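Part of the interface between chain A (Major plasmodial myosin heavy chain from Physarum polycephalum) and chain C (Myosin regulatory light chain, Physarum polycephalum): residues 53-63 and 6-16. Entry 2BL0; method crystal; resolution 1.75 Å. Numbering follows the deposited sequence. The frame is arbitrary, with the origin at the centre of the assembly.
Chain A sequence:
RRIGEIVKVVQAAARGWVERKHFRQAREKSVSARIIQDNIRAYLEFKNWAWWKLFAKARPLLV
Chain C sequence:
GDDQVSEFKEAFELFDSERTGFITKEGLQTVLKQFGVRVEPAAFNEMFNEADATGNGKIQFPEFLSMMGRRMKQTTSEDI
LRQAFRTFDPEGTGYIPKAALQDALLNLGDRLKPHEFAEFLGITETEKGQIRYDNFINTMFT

Chain A, residues 53-63: KLFAKARPLLV
Chain C, residues 6-16: SEFKEAFELFD

Where two helices cross nearly at right angles, small residues can sit side by side at the crossing while larger side chains pack around them, a principle well illustrated by this myosin heavy chain and its regulatory light chain. Chain A is already helical at Lys A53 and runs on toward a 3-10 segment over Arg A59 to Leu A61, and continues with Leu A62 extended (phi/psi -93/147). Chain C enters at Ser C6 already helical and stays so through the residues that make the contact. The axes approach to 10.3 Å at 93°, with the CA atoms of Ala A58 and Ala C11 6.4 Å apart and those of Leu A62 and Glu C10 6.3 Å apart; the stretches bury 606 Å².

Along chain C, Glu C7 comes first. Its side chain (chi1 t, chi2 t, chi3 60°) reaches Arg A59 in a salt bridge, NH1 of Arg A59 to OE2 of Glu C7 2.7 Å, the one charged pairing across the contact; Arg A59 has chi1 -134° and chi2 t. Phe C8 (chi1 m) points its CA-to-CB bond away, yet the CD1 side of its ring comes back to Phe A55 (chi1 t, chi2 74°), CD1 of Phe C8 lying 3.7 Å from CE1 of Phe A55, the ring centroids 5.3 Å apart and the planes inclined at 56°.

Glu C10 (m, t) points toward chain A, its OE1 3.6 Å from CB of Leu A62, without a hydrogen bond. One turn beyond Glu C7 on the same helix, Ala C11 sets its CB 3.8 Å from CD1 of Phe A55, at the edge of that ring. Leu C14 (m, t) makes mainly apolar contacts: its CD1 lies 3.5 Å from CD2 of Leu A62 (m, t) and 3.6 Å from CB of Leu A61 (m, p).

Phe C15 (chi1 m, chi2 -26°) closes the contact. CD2 of Leu A54 (t, p) sits over its face, 4.0 Å from the centroid of the Phe C15 ring, a CH-pi contact, while CB of Ala A58 packs 3.8 Å from CE1 of Phe C15.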

# COMPACT_ATOMS: atom_id res chain seq x y z
N LYS A 53 -16.52 21.43 -11.07
CA LYS A 53 -17.90 21.20 -11.46
C LYS A 53 -17.97 21.03 -12.97
O LYS A 53 -18.68 20.17 -13.46
CB LYS A 53 -18.80 22.35 -11.01
CG LYS A 53 -18.97 22.41 -9.50
CD LYS A 53 -19.90 23.52 -9.10
CE LYS A 53 -19.63 23.99 -7.69
NZ LYS A 53 -20.75 24.83 -7.23
N LEU A 54 -17.22 21.86 -13.68
CA LEU A 54 -17.16 21.78 -15.12
C LEU A 54 -16.51 20.47 -15.56
O LEU A 54 -17.04 19.78 -16.43
CB LEU A 54 -16.42 23.01 -15.66
CG LEU A 54 -16.28 23.12 -17.15
CD1 LEU A 54 -17.65 23.24 -17.81
CD2 LEU A 54 -15.40 24.34 -17.44
N PHE A 55 -15.38 20.12 -14.96
CA PHE A 55 -14.66 18.90 -15.32
C PHE A 55 -15.52 17.66 -15.07
O PHE A 55 -15.54 16.75 -15.89
CB PHE A 55 -13.35 18.80 -14.55
CG PHE A 55 -12.60 17.52 -14.80
CD1 PHE A 55 -11.94 17.33 -16.00
CD2 PHE A 55 -12.56 16.53 -13.84
CE1 PHE A 55 -11.25 16.16 -16.25
CE2 PHE A 55 -11.88 15.35 -14.10
CZ PHE A 55 -11.23 15.17 -15.31
N ALA A 56 -16.26 17.67 -13.97
CA ALA A 56 -17.11 16.56 -13.59
C ALA A 56 -18.25 16.40 -14.58
O ALA A 56 -18.64 15.27 -14.88
CB ALA A 56 -17.64 16.76 -12.19
N LYS A 57 -18.76 17.52 -15.10
CA LYS A 57 -19.80 17.49 -16.11
C LYS A 57 -19.27 16.95 -17.43
O LYS A 57 -19.99 16.23 -18.14
CB LYS A 57 -20.43 18.87 -16.33
CG LYS A 57 -21.50 19.25 -15.32
CD LYS A 57 -22.91 18.94 -15.84
CE LYS A 57 -24.01 19.72 -15.10
NZ LYS A 57 -23.50 20.68 -14.07
N ALA A 58 -18.03 17.29 -17.76
CA ALA A 58 -17.41 16.84 -19.02
C ALA A 58 -16.97 15.37 -18.97
O ALA A 58 -16.88 14.72 -20.00
CB ALA A 58 -16.23 17.72 -19.37
N ARG A 59 -16.68 14.86 -17.77
CA ARG A 59 -16.01 13.56 -17.63
C ARG A 59 -16.70 12.40 -18.38
O ARG A 59 -16.02 11.62 -19.03
CB ARG A 59 -15.83 13.19 -16.15
CG ARG A 59 -14.42 12.67 -15.79
CD ARG A 59 -14.33 11.88 -14.47
NE ARG A 59 -13.37 12.42 -13.50
CZ ARG A 59 -12.17 11.90 -13.20
NH1 ARG A 59 -11.71 10.81 -13.81
NH2 ARG A 59 -11.39 12.49 -12.29
N PRO A 60 -18.02 12.28 -18.28
CA PRO A 60 -18.75 11.22 -19.01
C PRO A 60 -18.62 11.28 -20.52
O PRO A 60 -18.90 10.28 -21.19
CB PRO A 60 -20.21 11.47 -18.60
CG PRO A 60 -20.08 12.10 -17.26
CD PRO A 60 -18.93 13.08 -17.45
N LEU A 61 -18.22 12.43 -21.06
CA LEU A 61 -18.03 12.60 -22.50
C LEU A 61 -16.63 12.18 -22.97
O LEU A 61 -16.37 12.12 -24.17
CB LEU A 61 -18.29 14.06 -22.90
CG LEU A 61 -19.73 14.48 -23.18
CD1 LEU A 61 -20.69 14.06 -22.11
CD2 LEU A 61 -19.81 15.97 -23.42
N LEU A 62 -15.74 11.87 -22.03
CA LEU A 62 -14.34 11.60 -22.34
C LEU A 62 -14.10 10.10 -22.56
O LEU A 62 -14.74 9.26 -21.93
CB LEU A 62 -13.45 12.11 -21.20
CG LEU A 62 -13.72 13.55 -20.75
CD1 LEU A 62 -12.77 14.00 -19.62
CD2 LEU A 62 -13.63 14.50 -21.90
N VAL A 63 -13.16 9.80 -23.44
CA VAL A 63 -12.82 8.43 -23.78
C VAL A 63 -12.03 7.80 -22.64
O VAL A 63 -12.39 6.71 -22.16
CB VAL A 63 -12.01 8.35 -25.11
CG1 VAL A 63 -11.72 6.90 -25.49
CG2 VAL A 63 -12.73 9.05 -26.28
N SER C 6 -3.90 12.70 -19.81
CA SER C 6 -4.70 12.46 -21.01
C SER C 6 -6.15 12.86 -20.79
O SER C 6 -6.78 13.42 -21.68
CB SER C 6 -4.60 11.01 -21.47
OG SER C 6 -5.14 10.14 -20.50
N GLU C 7 -6.67 12.60 -19.60
CA GLU C 7 -8.02 12.98 -19.25
C GLU C 7 -8.15 14.52 -19.21
O GLU C 7 -9.14 15.09 -19.68
CB GLU C 7 -8.38 12.39 -17.90
CG GLU C 7 -9.82 12.62 -17.53
CD GLU C 7 -10.24 11.81 -16.34
OE1 GLU C 7 -9.64 11.99 -15.25
OE2 GLU C 7 -11.19 11.02 -16.49
N PHE C 8 -7.17 15.19 -18.62
CA PHE C 8 -7.24 16.65 -18.60
C PHE C 8 -7.13 17.22 -20.00
O PHE C 8 -7.78 18.20 -20.30
CB PHE C 8 -6.17 17.26 -17.69
CG PHE C 8 -6.40 16.99 -16.24
CD1 PHE C 8 -7.68 17.00 -15.70
CD2 PHE C 8 -5.32 16.69 -15.41
CE1 PHE C 8 -7.87 16.74 -14.36
CE2 PHE C 8 -5.52 16.44 -14.09
CZ PHE C 8 -6.81 16.46 -13.57
N LYS C 9 -6.35 16.58 -20.86
CA LYS C 9 -6.21 17.05 -22.24
C LYS C 9 -7.52 16.85 -22.99
O LYS C 9 -7.95 17.73 -23.71
CB LYS C 9 -5.03 16.34 -22.94
CG LYS C 9 -4.78 16.74 -24.40
CD LYS C 9 -4.28 18.16 -24.53
CE LYS C 9 -4.13 18.60 -25.98
NZ LYS C 9 -4.67 19.98 -26.18
N GLU C 10 -8.17 15.70 -22.78
CA GLU C 10 -9.46 15.43 -23.41
C GLU C 10 -10.50 16.47 -22.99
O GLU C 10 -11.25 16.97 -23.82
CB GLU C 10 -9.93 14.00 -23.09
CG GLU C 10 -9.14 12.93 -23.83
CD GLU C 10 -9.38 11.52 -23.32
OE1 GLU C 10 -10.11 11.34 -22.33
OE2 GLU C 10 -8.81 10.57 -23.93
N ALA C 11 -10.51 16.83 -21.71
CA ALA C 11 -11.43 17.84 -21.20
C ALA C 11 -11.15 19.19 -21.82
O ALA C 11 -12.06 19.89 -22.24
CB ALA C 11 -11.34 17.93 -19.69
N PHE C 12 -9.88 19.58 -21.84
CA PHE C 12 -9.49 20.85 -22.44
C PHE C 12 -9.97 20.91 -23.90
O PHE C 12 -10.47 21.94 -24.38
CB PHE C 12 -7.98 21.03 -22.36
CG PHE C 12 -7.50 22.35 -22.90
CD1 PHE C 12 -7.46 23.46 -22.08
CD2 PHE C 12 -7.11 22.47 -24.22
CE1 PHE C 12 -7.03 24.69 -22.58
CE2 PHE C 12 -6.69 23.69 -24.74
CZ PHE C 12 -6.64 24.80 -23.91
N GLU C 13 -9.79 19.81 -24.62
CA GLU C 13 -10.19 19.72 -26.02
C GLU C 13 -11.71 19.96 -26.15
O GLU C 13 -12.15 20.64 -27.07
CB GLU C 13 -9.79 18.38 -26.63
CG GLU C 13 -8.31 18.26 -26.94
CD GLU C 13 -7.81 19.37 -27.84
OE1 GLU C 13 -8.18 19.38 -29.03
OE2 GLU C 13 -7.08 20.24 -27.35
N LEU C 14 -12.50 19.41 -25.24
CA LEU C 14 -13.95 19.62 -25.27
C LEU C 14 -14.27 21.07 -25.00
O LEU C 14 -15.18 21.63 -25.60
CB LEU C 14 -14.69 18.77 -24.22
CG LEU C 14 -14.89 17.28 -24.49
CD1 LEU C 14 -15.89 16.72 -23.47
CD2 LEU C 14 -15.36 17.01 -25.92
N PHE C 15 -13.49 21.71 -24.12
CA PHE C 15 -13.68 23.12 -23.80
C PHE C 15 -13.14 24.05 -24.91
O PHE C 15 -13.35 25.27 -24.84
CB PHE C 15 -13.01 23.48 -22.47
CG PHE C 15 -13.46 22.63 -21.30
CD1 PHE C 15 -14.71 22.00 -21.28
CD2 PHE C 15 -12.62 22.45 -20.21
CE1 PHE C 15 -15.09 21.21 -20.22
CE2 PHE C 15 -13.00 21.67 -19.15
CZ PHE C 15 -14.24 21.06 -19.14
N ASP C 16 -12.42 23.49 -25.87
CA ASP C 16 -11.82 24.23 -26.99
C ASP C 16 -12.65 23.88 -28.24
O ASP C 16 -12.11 23.43 -29.26
CB ASP C 16 -10.34 23.82 -27.14
CG ASP C 16 -9.64 24.49 -28.32
OD1 ASP C 16 -9.99 25.62 -28.69
OD2 ASP C 16 -8.70 23.95 -28.94